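Local coordinates for putative lipoprotein (Bacteroides ovatus, PDB 3OQQ) that is of unknown function but binds calcium ions and is probably an extracellular lipoprotein, built largely of antiparallel beta strands, at residues E203-K215 / L224-E238. Sequence-based numbering, arbitrary orientation.
Sequences EYVDRITASLILK and LAKEELSTKNIVKVE
Arg-207 lies beside Thr-231 and crosses Leu-229. Its chain bends at chi2 (-67°), and NH1 donates a hydrogen bond of 2.9 Å to Leu-229 O, which sits slightly out of the guanidinium plane. Thr-231 CG2 covers one face, off toward the rim. NE forms a salt bridge with Asp-206 OD1 whose hydrogen bond is weak. At Ile-208 the backbones pair with Ser-230 through bonds in both directions, and the Ile-208 and Val-235 side chains slide past each other in opposite directions, CG2 to CG2 3.8 Å. Thr-209 turns to the other face. Its chi1 of -71° sets OG1 beside its own backbone N, where it takes the N-H of Leu-229 at 2.8 Å in an almost straight bond of 175°; that amide has only a poor angle to Ile-208 O, so the threonine hydroxyl satisfies it in the bulge. Ala-210 exchanges two backbone bonds with Glu-227, and its CB rests 4.0 Å from Val-235 CG1 and close to Val-237. Ser-211 OG lies alongside the extended Lys-226 chain, 3.4 Å from its CG, and one water joins OG to Lys-226 NZ. Leu-212 N donates to Ala-225 O; Leu-212 O receives Leu-224 N at 2.7 Å, plus a weak bond from Ala-225 N, while Leu-212 CD1 packs on Val-237 O and Glu-238. Leu-214 crosses Leu-224, its CG and CD2 meeting Leu-224 CD1. Strand 298-307 pairs along the other edge of 205-215. Here an antiparallel beta hairpin, with a G1 bulge at Leu-229 and Ser-230 and a classic bulge at Leu-224 and Ala-225, turns its Ile-208, Ala-210 and Leu-212 face onto strand 234-242 of a second sheet, consistent with a beta sandwich.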
loop_
_atom_site.group_PDB
_atom_site.type_symbol
_atom_site.label_atom_id
_atom_site.label_comp_id
_atom_site.label_asym_id
_atom_site.label_seq_id
_atom_site.Cartn_x
_atom_site.Cartn_y
_atom_site.Cartn_z
ATOM N N GLU A 203 20.673 7.852 -0.631
ATOM C CA GLU A 203 21.732 7.682 0.373
ATOM C C GLU A 203 21.418 6.496 1.298
ATOM O O GLU A 203 22.334 5.926 1.877
ATOM C CB GLU A 203 21.888 8.969 1.232
ATOM C CG GLU A 203 22.398 10.202 0.489
ATOM C CD GLU A 203 21.419 11.011 -0.354
ATOM O OE1 GLU A 203 20.261 10.569 -0.532
ATOM O OE2 GLU A 203 21.831 12.075 -0.875
ATOM N N TYR A 204 20.124 6.125 1.420
ATOM C CA TYR A 204 19.693 5.027 2.276
ATOM C C TYR A 204 19.511 3.709 1.531
ATOM O O TYR A 204 19.324 2.681 2.177
ATOM C CB TYR A 204 18.358 5.380 2.974
ATOM C CG TYR A 204 18.337 6.675 3.768
ATOM C CD1 TYR A 204 19.465 7.113 4.462
ATOM C CD2 TYR A 204 17.182 7.448 3.846
ATOM C CE1 TYR A 204 19.439 8.281 5.215
ATOM C CE2 TYR A 204 17.149 8.626 4.588
ATOM C CZ TYR A 204 18.278 9.033 5.276
ATOM O OH TYR A 204 18.242 10.184 6.016
ATOM N N VAL A 205 19.487 3.739 0.188
ATOM C CA VAL A 205 19.196 2.571 -0.638
ATOM C C VAL A 205 20.430 2.154 -1.418
ATOM O O VAL A 205 20.929 2.914 -2.234
ATOM C CB VAL A 205 17.989 2.844 -1.578
ATOM C CG1 VAL A 205 17.695 1.635 -2.455
ATOM C CG2 VAL A 205 16.753 3.253 -0.776
ATOM N N ASP A 206 20.882 0.928 -1.187
ATOM C CA ASP A 206 22.073 0.353 -1.820
ATOM C C ASP A 206 21.684 -0.326 -3.128
ATOM O O ASP A 206 22.197 0.055 -4.175
ATOM C CB ASP A 206 22.746 -0.651 -0.845
ATOM C CG ASP A 206 23.993 -1.382 -1.333
ATOM O OD1 ASP A 206 24.473 -1.075 -2.444
ATOM O OD2 ASP A 206 24.475 -2.271 -0.610
ATOM N N ARG A 207 20.773 -1.315 -3.057
ATOM C CA ARG A 207 20.332 -2.127 -4.191
ATOM C C ARG A 207 18.863 -2.067 -4.413
ATOM O O ARG A 207 18.072 -1.974 -3.462
ATOM C CB ARG A 207 20.689 -3.633 -4.004
ATOM C CG ARG A 207 22.129 -3.976 -3.634
ATOM C CD ARG A 207 23.061 -3.646 -4.765
ATOM N NE ARG A 207 24.469 -3.824 -4.425
ATOM C CZ ARG A 207 25.274 -4.699 -5.017
ATOM N NH1 ARG A 207 24.811 -5.501 -5.969
ATOM N NH2 ARG A 207 26.550 -4.782 -4.660
ATOM N N ILE A 208 18.487 -2.241 -5.687
ATOM C CA ILE A 208 17.097 -2.349 -6.125
ATOM C C ILE A 208 16.915 -3.686 -6.843
ATOM O O ILE A 208 17.685 -3.996 -7.760
ATOM C CB ILE A 208 16.713 -1.179 -7.082
ATOM C CG1 ILE A 208 16.800 0.202 -6.405
ATOM C CG2 ILE A 208 15.341 -1.403 -7.756
ATOM C CD1 ILE A 208 16.875 1.347 -7.364
ATOM N N THR A 209 15.858 -4.434 -6.487
ATOM C CA THR A 209 15.434 -5.613 -7.234
ATOM C C THR A 209 14.041 -5.264 -7.717
ATOM O O THR A 209 13.216 -4.868 -6.905
ATOM C CB THR A 209 15.545 -6.905 -6.440
ATOM O OG1 THR A 209 16.928 -7.214 -6.292
ATOM C CG2 THR A 209 14.832 -8.084 -7.129
ATOM N N ALA A 210 13.799 -5.306 -9.039
ATOM C CA ALA A 210 12.476 -4.951 -9.557
ATOM C C ALA A 210 11.982 -6.055 -10.468
ATOM O O ALA A 210 12.741 -6.507 -11.322
ATOM C CB ALA A 210 12.533 -3.615 -10.289
ATOM N N SER A 211 10.724 -6.501 -10.264
ATOM C CA SER A 211 10.085 -7.581 -11.032
ATOM C C SER A 211 8.686 -7.246 -11.479
ATOM O O SER A 211 7.919 -6.584 -10.766
ATOM C CB SER A 211 10.002 -8.868 -10.202
ATOM O OG SER A 211 11.203 -9.178 -9.515
ATOM N N LEU A 212 8.358 -7.718 -12.676
ATOM C CA LEU A 212 7.021 -7.700 -13.270
ATOM C C LEU A 212 6.570 -9.121 -13.223
ATOM O O LEU A 212 7.330 -10.009 -13.632
ATOM C CB LEU A 212 7.044 -7.155 -14.690
ATOM C CG LEU A 212 7.173 -5.635 -14.785
ATOM C CD1 LEU A 212 7.466 -5.210 -16.226
ATOM C CD2 LEU A 212 5.925 -4.949 -14.208
ATOM N N ILE A 213 5.407 -9.369 -12.638
ATOM C CA ILE A 213 4.912 -10.722 -12.347
ATOM C C ILE A 213 3.413 -10.815 -12.595
ATOM O O ILE A 213 2.705 -9.828 -12.398
ATOM C CB ILE A 213 5.215 -11.053 -10.811
ATOM C CG1 ILE A 213 6.697 -11.042 -10.433
ATOM C CG2 ILE A 213 4.572 -12.371 -10.315
ATOM C CD1 ILE A 213 6.892 -10.895 -8.910
ATOM N N LEU A 214 2.927 -12.015 -12.965
ATOM C CA LEU A 214 1.498 -12.356 -13.043
ATOM C C LEU A 214 1.194 -13.154 -11.784
ATOM O O LEU A 214 1.767 -14.232 -11.575
ATOM C CB LEU A 214 1.119 -13.104 -14.333
ATOM C CG LEU A 214 1.206 -12.282 -15.632
ATOM C CD1 LEU A 214 0.651 -13.100 -16.815
ATOM C CD2 LEU A 214 0.437 -10.923 -15.509
ATOM N N LYS A 215 0.394 -12.557 -10.884
ATOM C CA LYS A 215 0.076 -13.122 -9.577
ATOM C C LYS A 215 -1.199 -13.998 -9.617
ATOM O O LYS A 215 -2.313 -13.484 -9.613
ATOM C CB LYS A 215 -0.050 -11.988 -8.542
ATOM C CG LYS A 215 -0.443 -12.436 -7.129
ATOM C CD LYS A 215 -1.340 -11.363 -6.480
ATOM C CE LYS A 215 -1.924 -11.793 -5.158
ATOM N NZ LYS A 215 -2.799 -10.734 -4.580
ATOM N N LEU A 224 7.498 -11.944 -15.542
ATOM C CA LEU A 224 7.451 -11.318 -16.885
ATOM C C LEU A 224 8.763 -10.594 -17.225
ATOM O O LEU A 224 9.061 -10.381 -18.394
ATOM C CB LEU A 224 6.283 -10.322 -17.010
ATOM C CG LEU A 224 4.855 -10.879 -16.910
ATOM C CD1 LEU A 224 3.838 -9.742 -16.820
ATOM C CD2 LEU A 224 4.531 -11.813 -18.073
ATOM N N ALA A 225 9.494 -10.156 -16.195
ATOM C CA ALA A 225 10.767 -9.405 -16.239
ATOM C C ALA A 225 11.305 -9.262 -14.843
ATOM O O ALA A 225 10.535 -9.229 -13.886
ATOM C CB ALA A 225 10.587 -8.019 -16.853
ATOM N N LYS A 226 12.620 -9.138 -14.720
ATOM C CA LYS A 226 13.287 -8.992 -13.429
ATOM C C LYS A 226 14.679 -8.508 -13.642
ATOM O O LYS A 226 15.331 -8.913 -14.606
ATOM C CB LYS A 226 13.310 -10.336 -12.665
ATOM C CG LYS A 226 13.924 -10.309 -11.270
ATOM C CD LYS A 226 13.816 -11.692 -10.633
ATOM C CE LYS A 226 13.792 -11.632 -9.132
ATOM N NZ LYS A 226 13.400 -12.931 -8.529
ATOM N N GLU A 227 15.109 -7.604 -12.759
ATOM C CA GLU A 227 16.467 -7.098 -12.634
ATOM C C GLU A 227 16.787 -7.201 -11.162
ATOM O O GLU A 227 16.052 -6.645 -10.345
ATOM C CB GLU A 227 16.634 -5.666 -13.171
ATOM C CG GLU A 227 18.098 -5.261 -13.273
ATOM C CD GLU A 227 18.375 -3.990 -14.045
ATOM O OE1 GLU A 227 17.636 -3.689 -15.012
ATOM O OE2 GLU A 227 19.381 -3.322 -13.720
ATOM N N GLU A 228 17.869 -7.893 -10.828
ATOM C CA GLU A 228 18.240 -8.164 -9.434
ATOM C C GLU A 228 19.434 -7.373 -8.912
ATOM O O GLU A 228 20.447 -7.234 -9.602
ATOM C CB GLU A 228 18.573 -9.650 -9.267
ATOM C CG GLU A 228 17.363 -10.549 -9.308
ATOM C CD GLU A 228 17.662 -11.935 -8.781
ATOM O OE1 GLU A 228 17.635 -12.117 -7.542
ATOM O OE2 GLU A 228 17.960 -12.827 -9.604
ATOM N N LEU A 229 19.316 -6.918 -7.648
ATOM C CA LEU A 229 20.368 -6.263 -6.848
ATOM C C LEU A 229 21.161 -5.186 -7.617
ATOM O O LEU A 229 22.392 -5.135 -7.561
ATOM C CB LEU A 229 21.331 -7.364 -6.314
ATOM C CG LEU A 229 20.691 -8.548 -5.585
ATOM C CD1 LEU A 229 21.685 -9.659 -5.385
ATOM C CD2 LEU A 229 20.131 -8.140 -4.255
ATOM N N SER A 230 20.438 -4.312 -8.327
ATOM C CA SER A 230 21.052 -3.266 -9.126
ATOM C C SER A 230 21.524 -2.106 -8.259
ATOM O O SER A 230 20.847 -1.721 -7.307
ATOM C CB SER A 230 20.054 -2.765 -10.159
ATOM O OG SER A 230 20.645 -1.733 -10.927
ATOM N N THR A 231 22.664 -1.517 -8.626
ATOM C CA THR A 231 23.245 -0.351 -7.949
ATOM C C THR A 231 22.875 0.932 -8.681
ATOM O O THR A 231 23.298 2.010 -8.269
ATOM C CB THR A 231 24.779 -0.477 -7.865
ATOM O OG1 THR A 231 25.316 -0.648 -9.188
ATOM C CG2 THR A 231 25.221 -1.585 -6.926
ATOM N N LYS A 232 22.114 0.814 -9.779
ATOM C CA LYS A 232 21.654 1.939 -10.605
ATOM C C LYS A 232 20.716 2.876 -9.829
ATOM O O LYS A 232 19.953 2.409 -8.973
ATOM C CB LYS A 232 20.882 1.425 -11.839
ATOM C CG LYS A 232 21.717 0.675 -12.875
ATOM C CD LYS A 232 20.781 0.036 -13.892
ATOM C CE LYS A 232 21.501 -0.828 -14.891
ATOM N NZ LYS A 232 20.550 -1.415 -15.875
ATOM N N ASN A 233 20.722 4.170 -10.202
ATOM C CA ASN A 233 19.789 5.183 -9.695
ATOM C C ASN A 233 18.379 4.893 -10.229
ATOM O O ASN A 233 17.389 4.975 -9.499
ATOM C CB ASN A 233 20.249 6.579 -10.129
ATOM C CG ASN A 233 21.425 7.101 -9.333
ATOM O OD1 ASN A 233 21.938 6.437 -8.425
ATOM N ND2 ASN A 233 21.834 8.334 -9.612
ATOM N N ILE A 234 18.310 4.515 -11.514
ATOM C CA ILE A 234 17.068 4.172 -12.189
ATOM C C ILE A 234 17.172 2.746 -12.718
ATOM O O ILE A 234 18.050 2.421 -13.512
ATOM C CB ILE A 234 16.712 5.180 -13.330
ATOM C CG1 ILE A 234 16.642 6.645 -12.811
ATOM C CG2 ILE A 234 15.400 4.761 -14.025
ATOM C CD1 ILE A 234 16.841 7.725 -13.924
ATOM N N VAL A 235 16.256 1.912 -12.272
ATOM C CA VAL A 235 16.102 0.533 -12.682
ATOM C C VAL A 235 14.794 0.498 -13.440
ATOM O O VAL A 235 13.762 0.886 -12.902
ATOM C CB VAL A 235 16.126 -0.421 -11.437
ATOM C CG1 VAL A 235 15.792 -1.856 -11.824
ATOM C CG2 VAL A 235 17.475 -0.360 -10.739
ATOM N N LYS A 236 14.849 0.116 -14.711
ATOM C CA LYS A 236 13.663 -0.008 -15.546
ATOM C C LYS A 236 13.574 -1.454 -16.017
ATOM O O LYS A 236 14.531 -1.942 -16.605
ATOM C CB LYS A 236 13.737 0.980 -16.726
ATOM C CG LYS A 236 12.532 0.958 -17.667
ATOM C CD LYS A 236 12.521 2.208 -18.533
ATOM C CE LYS A 236 12.177 1.924 -19.968
ATOM N NZ LYS A 236 13.329 1.355 -20.724
ATOM N N VAL A 237 12.471 -2.160 -15.691
ATOM C CA VAL A 237 12.270 -3.530 -16.174
ATOM C C VAL A 237 10.952 -3.539 -16.976
ATOM O O VAL A 237 9.986 -2.854 -16.616
ATOM C CB VAL A 237 12.372 -4.678 -15.120
ATOM C CG1 VAL A 237 13.728 -4.673 -14.428
ATOM C CG2 VAL A 237 11.252 -4.659 -14.110
ATOM N N GLU A 238 10.963 -4.216 -18.113
ATOM C CA GLU A 238 9.784 -4.219 -18.964
ATOM C C GLU A 238 9.606 -5.520 -19.746
ATOM O O GLU A 238 10.577 -6.202 -20.107
ATOM C CB GLU A 238 9.831 -3.036 -19.961
ATOM C CG GLU A 238 11.096 -2.963 -20.802
ATOM C CD GLU A 238 11.132 -1.927 -21.906
ATOM O OE1 GLU A 238 10.991 -0.726 -21.597
ATOM O OE2 GLU A 238 11.380 -2.307 -23.073
HETATM O O HOH W 1 10.476 -12.335 -8.920
#